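Local coordinates for MamA (Candidatus Magnetobacterium bavaricum, PDB 3VTX), which is a tetratricopeptide-repeat protein, an all-helical solenoid of a kind that generally serves as a scaffold for binding other proteins, at residues Ala109-Gly114 against Ile141-Ser146; Val116-Ser119 against Lys125-Glu128. All coordinates share one frame; numbering follows the deposited sequence.

Overall arrangement
Both interactions use helix 107-119, the first helix of the tetratricopeptide repeat 107-140. In interaction 1 its residues 109-114 meet 141-146 on helix 141-153, the first helix of the next repeat; in interaction 2 its later residues 116-119 meet 125-128 on helix 123-136, its own partner in the hairpin. Along the chain the hairpin contact falls between the two segments of interaction 1. The two centres lie about 9 Å apart and the contacts touch, Gly-114 O packing 3.3 Å from Ala-126 CB. One helix is thus joined to its own repeat and to the following one, the two kinds of contact from which a helical solenoid is built.

Interaction 1 (Ala109-Gly114 against Ile141-Ser146); sequences AYYKLG and IRAYQS
Tyr-111 reaches from helix 107-119 to Arg-142, Ala-143 and Ser-146 on helix 141-153, joining the first helices of successive tetratricopeptide repeats. The short axes are 11.5 Å apart and modestly inclined, a gap that the phenol ring spans. Its first torsion puts the ring opposite the backbone N, so that it bridges to helix 141-153. On the buried side, CE1 of Tyr-111 packs 3.9 Å from CA of Ala-143, whose methyl also rests on Ile-134 of the intervening helix 123-136. Phe-140, edge-to-face with Tyr-111, and Tyr-130 add further aromatic contacts to this ring. The solvent side is Arg-142 alone, which meets the tyrosine chiefly at its hydroxyl: its chain, extended from CG to NE, crosses the tyrosine at about a right angle, and the guanidinium plane stands 88° from the ring. NH2 of Arg-142 donates to OH of Tyr-111 over 2.9 Å, a bent bond (146°) whose acceptor lies 21° out of the guanidinium plane. Two polar groups four residues apart on one side of helix 141-153 therefore hold the phenol oxygen and should restrict its swing. The shorter of the two bonds is the hydroxyl pair, Tyr-111 OH to Ser-146 OG at 2.6 Å.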
loop_
_atom_site.group_PDB
_atom_site.type_symbol
_atom_site.label_atom_id
_atom_site.label_comp_id
_atom_site.label_asym_id
_atom_site.label_seq_id
_atom_site.Cartn_x
_atom_site.Cartn_y
_atom_site.Cartn_z
ATOM N N ALA A 109 4.866 3.112 0.662
ATOM C CA ALA A 109 5.377 2.542 -0.546
ATOM C C ALA A 109 6.681 1.847 -0.335
ATOM O O ALA A 109 6.882 0.766 -0.912
ATOM C CB ALA A 109 5.523 3.650 -1.639
ATOM N N TYR A 110 7.596 2.434 0.441
ATOM C CA TYR A 110 8.872 1.791 0.671
ATOM C C TYR A 110 8.608 0.491 1.479
ATOM O O TYR A 110 9.261 -0.526 1.221
ATOM C CB TYR A 110 9.818 2.599 1.497
ATOM C CG TYR A 110 10.529 3.709 0.736
ATOM C CD1 TYR A 110 10.142 5.008 0.920
ATOM C CD2 TYR A 110 11.552 3.431 -0.139
ATOM C CE1 TYR A 110 10.814 6.040 0.240
ATOM C CE2 TYR A 110 12.232 4.477 -0.842
ATOM C CZ TYR A 110 11.808 5.769 -0.628
ATOM O OH TYR A 110 12.508 6.852 -1.257
ATOM N N TYR A 111 7.705 0.549 2.459
ATOM C CA TYR A 111 7.411 -0.643 3.301
ATOM C C TYR A 111 6.838 -1.771 2.438
ATOM O O TYR A 111 7.357 -2.893 2.441
ATOM C CB TYR A 111 6.549 -0.357 4.503
ATOM C CG TYR A 111 6.461 -1.506 5.464
ATOM C CD1 TYR A 111 7.626 -2.025 5.988
ATOM C CD2 TYR A 111 5.286 -2.117 5.746
ATOM C CE1 TYR A 111 7.596 -3.134 6.848
ATOM C CE2 TYR A 111 5.243 -3.249 6.594
ATOM C CZ TYR A 111 6.412 -3.716 7.127
ATOM O OH TYR A 111 6.338 -4.818 7.967
ATOM N N LYS A 112 5.858 -1.448 1.624
ATOM C CA LYS A 112 5.282 -2.447 0.715
ATOM C C LYS A 112 6.329 -3.013 -0.243
ATOM O O LYS A 112 6.360 -4.252 -0.521
ATOM C CB LYS A 112 4.087 -1.879 -0.096
ATOM C CG LYS A 112 2.768 -1.682 0.653
ATOM C CD LYS A 112 1.912 -2.937 0.957
ATOM C CE LYS A 112 0.393 -2.574 0.930
ATOM N NZ LYS A 112 -0.446 -3.738 1.363
ATOM N N LEU A 113 7.216 -2.159 -0.784
ATOM C CA LEU A 113 8.251 -2.575 -1.706
ATOM C C LEU A 113 9.170 -3.541 -1.019
ATOM O O LEU A 113 9.533 -4.570 -1.569
ATOM C CB LEU A 113 9.066 -1.330 -2.215
ATOM C CG LEU A 113 10.188 -1.724 -3.129
ATOM C CD1 LEU A 113 9.686 -2.329 -4.527
ATOM C CD2 LEU A 113 11.038 -0.405 -3.373
ATOM N N GLY A 114 9.484 -3.240 0.224
ATOM C CA GLY A 114 10.291 -4.147 1.016
ATOM C C GLY A 114 9.626 -5.519 1.251
ATOM O O GLY A 114 10.285 -6.584 1.099
ATOM N N ILE A 141 7.088 0.050 14.336
ATOM C CA ILE A 141 7.691 -1.136 14.984
ATOM C C ILE A 141 7.863 -2.302 13.985
ATOM O O ILE A 141 8.911 -2.968 13.965
ATOM C CB ILE A 141 6.860 -1.569 16.208
ATOM C CG1 ILE A 141 6.972 -0.489 17.345
ATOM C CG2 ILE A 141 7.389 -2.914 16.872
ATOM C CD1 ILE A 141 5.805 -0.465 18.133
ATOM N N ARG A 142 6.877 -2.543 13.159
ATOM C CA ARG A 142 6.952 -3.698 12.296
ATOM C C ARG A 142 8.095 -3.618 11.304
ATOM O O ARG A 142 8.582 -4.639 10.892
ATOM C CB ARG A 142 5.622 -3.957 11.556
ATOM C CG ARG A 142 5.543 -5.435 11.154
ATOM C CD ARG A 142 4.223 -5.765 10.532
ATOM N NE ARG A 142 4.012 -7.162 10.261
ATOM C CZ ARG A 142 4.172 -7.782 9.100
ATOM N NH1 ARG A 142 3.918 -9.076 8.979
ATOM N NH2 ARG A 142 4.644 -7.145 8.064
ATOM N N ALA A 143 8.551 -2.443 10.903
ATOM C CA ALA A 143 9.672 -2.350 10.018
ATOM C C ALA A 143 10.919 -2.949 10.620
ATOM O O ALA A 143 11.735 -3.584 9.913
ATOM C CB ALA A 143 9.885 -0.917 9.564
ATOM N N TYR A 144 11.123 -2.697 11.893
ATOM C CA TYR A 144 12.281 -3.392 12.602
ATOM C C TYR A 144 12.107 -4.895 12.626
ATOM O O TYR A 144 13.055 -5.645 12.327
ATOM C CB TYR A 144 12.391 -2.936 14.034
ATOM C CG TYR A 144 12.657 -1.439 14.105
ATOM C CD1 TYR A 144 13.936 -0.960 14.193
ATOM C CD2 TYR A 144 11.611 -0.535 14.114
ATOM C CE1 TYR A 144 14.151 0.449 14.214
ATOM C CE2 TYR A 144 11.836 0.844 14.205
ATOM C CZ TYR A 144 13.065 1.310 14.235
ATOM O OH TYR A 144 13.257 2.684 14.330
ATOM N N GLN A 145 10.870 -5.385 12.847
ATOM C CA GLN A 145 10.630 -6.819 12.819
ATOM C C GLN A 145 10.940 -7.369 11.410
ATOM O O GLN A 145 11.553 -8.408 11.275
ATOM C CB GLN A 145 9.183 -7.132 13.229
ATOM C CG GLN A 145 8.811 -6.750 14.614
ATOM C CD GLN A 145 7.298 -6.931 14.825
ATOM O OE1 GLN A 145 6.810 -8.091 14.735
ATOM N NE2 GLN A 145 6.522 -5.840 14.895
ATOM N N SER A 146 10.444 -6.679 10.410
ATOM C CA SER A 146 10.608 -7.081 8.985
ATOM C C SER A 146 12.084 -7.119 8.597
ATOM O O SER A 146 12.527 -8.068 7.879
ATOM C CB SER A 146 9.802 -6.193 8.042
ATOM O OG SER A 146 8.426 -6.368 8.263
#

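Interaction 2 (Val116-Ser119 against Lys125-Glu128); sequences VYDS and KAIE
A chi1 of -81° sets CG of Tyr-117 anti to its carbonyl carbon and turns one face of the ring to Lys-125, whose own chi1 of -70° and extended chain beyond CG carry the lysine methylenes across that face. CB of Lys-125 sits over it, 3.6 Å from the centroid of the Tyr-117 ring and only 15° off its normal, a well-formed CH-pi contact. CD of Lys-125 comes within 3.8 Å of CE1 of Tyr-117; the chain passes slantwise over the ring, from CB near CD2 and CG to CD near CE1 and CZ. The lysine thus covers a largely buried aromatic with its methylenes while remaining exposed itself. Beneath this pair the helices come close: the methyl of Ala-126 fits against the backbone of the other helix, its CB 3.7 Å from N of Asp-118 and 3.9 Å from CB of Tyr-117. The small side chain lets the CA atoms of Tyr-117 and Ala-126 approach to 5.1 Å. Asp-118 adds its CB to the alanine methyl, while its OD1 is hydrogen-bonded to His-123, at the start of the second helix. Tyr-117 also touches Ile-93 and Gln-97 of helix 89-102, in the preceding hairpin. In the antiparallel two-helix hairpin of a tetratricopeptide repeat, Tyr-117 and Ala-126 match the aromatic of the first helix and the small alanine of the second in the repeat signature, whose glycine is Gly-114.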
loop_
_atom_site.group_PDB
_atom_site.type_symbol
_atom_site.label_atom_id
_atom_site.label_comp_id
_atom_site.label_asym_id
_atom_site.label_seq_id
_atom_site.Cartn_x
_atom_site.Cartn_y
_atom_site.Cartn_z
ATOM N N VAL A 116 7.416 -6.881 -0.718
ATOM C CA VAL A 116 7.439 -7.576 -2.004
ATOM C C VAL A 116 8.854 -8.221 -2.225
ATOM O O VAL A 116 8.932 -9.455 -2.505
ATOM C CB VAL A 116 7.062 -6.680 -3.158
ATOM C CG1 VAL A 116 7.122 -7.473 -4.519
ATOM C CG2 VAL A 116 5.686 -6.123 -3.021
ATOM N N TYR A 117 9.913 -7.463 -2.056
ATOM C CA TYR A 117 11.282 -7.982 -2.227
ATOM C C TYR A 117 11.571 -9.129 -1.297
ATOM O O TYR A 117 12.038 -10.177 -1.714
ATOM C CB TYR A 117 12.283 -6.918 -1.988
ATOM C CG TYR A 117 12.527 -5.987 -3.177
ATOM C CD1 TYR A 117 12.713 -6.452 -4.493
ATOM C CD2 TYR A 117 12.702 -4.629 -2.925
ATOM C CE1 TYR A 117 12.978 -5.543 -5.523
ATOM C CE2 TYR A 117 12.968 -3.742 -3.976
ATOM C CZ TYR A 117 13.112 -4.218 -5.228
ATOM O OH TYR A 117 13.398 -3.289 -6.209
ATOM N N ASP A 118 11.125 -9.023 -0.057
ATOM C CA ASP A 118 11.454 -10.095 0.868
ATOM C C ASP A 118 10.709 -11.377 0.459
ATOM O O ASP A 118 11.264 -12.485 0.624
ATOM C CB ASP A 118 11.125 -9.759 2.298
ATOM C CG ASP A 118 11.962 -10.615 3.327
ATOM O OD1 ASP A 118 13.180 -10.689 3.153
ATOM O OD2 ASP A 118 11.292 -11.227 4.224
ATOM N N SER A 119 9.506 -11.214 -0.060
ATOM C CA SER A 119 8.707 -12.354 -0.495
ATOM C C SER A 119 9.336 -13.089 -1.628
ATOM O O SER A 119 8.972 -14.254 -1.845
ATOM C CB SER A 119 7.277 -12.026 -0.858
ATOM O OG SER A 119 7.204 -11.394 -2.132
ATOM N N LYS A 125 17.666 -6.003 -0.945
ATOM C CA LYS A 125 16.731 -4.980 -1.430
ATOM C C LYS A 125 15.623 -4.675 -0.464
ATOM O O LYS A 125 15.187 -3.545 -0.348
ATOM C CB LYS A 125 16.175 -5.336 -2.785
ATOM C CG LYS A 125 17.303 -5.222 -3.928
ATOM C CD LYS A 125 16.751 -5.307 -5.261
ATOM C CE LYS A 125 17.927 -5.014 -6.290
ATOM N NZ LYS A 125 17.369 -5.431 -7.559
ATOM N N ALA A 126 15.126 -5.720 0.178
ATOM C CA ALA A 126 14.127 -5.493 1.198
ATOM C C ALA A 126 14.646 -4.678 2.364
ATOM O O ALA A 126 13.985 -3.713 2.796
ATOM C CB ALA A 126 13.576 -6.834 1.655
ATOM N N ILE A 127 15.824 -5.037 2.881
ATOM C CA ILE A 127 16.402 -4.309 3.995
ATOM C C ILE A 127 16.563 -2.819 3.586
ATOM O O ILE A 127 16.302 -1.941 4.422
ATOM C CB ILE A 127 17.665 -4.958 4.487
ATOM C CG1 ILE A 127 17.335 -6.314 5.112
ATOM C CG2 ILE A 127 18.413 -3.979 5.488
ATOM C CD1 ILE A 127 18.556 -7.320 5.200
ATOM N N GLU A 128 17.047 -2.547 2.381
ATOM C CA GLU A 128 17.235 -1.145 1.943
ATOM C C GLU A 128 15.897 -0.377 2.046
ATOM O O GLU A 128 15.829 0.717 2.619
ATOM C CB GLU A 128 17.790 -1.152 0.506
ATOM C CG GLU A 128 17.995 0.240 -0.167
ATOM C CD GLU A 128 18.645 0.122 -1.557
ATOM O OE1 GLU A 128 18.425 -0.872 -2.327
ATOM O OE2 GLU A 128 19.376 1.051 -1.868
#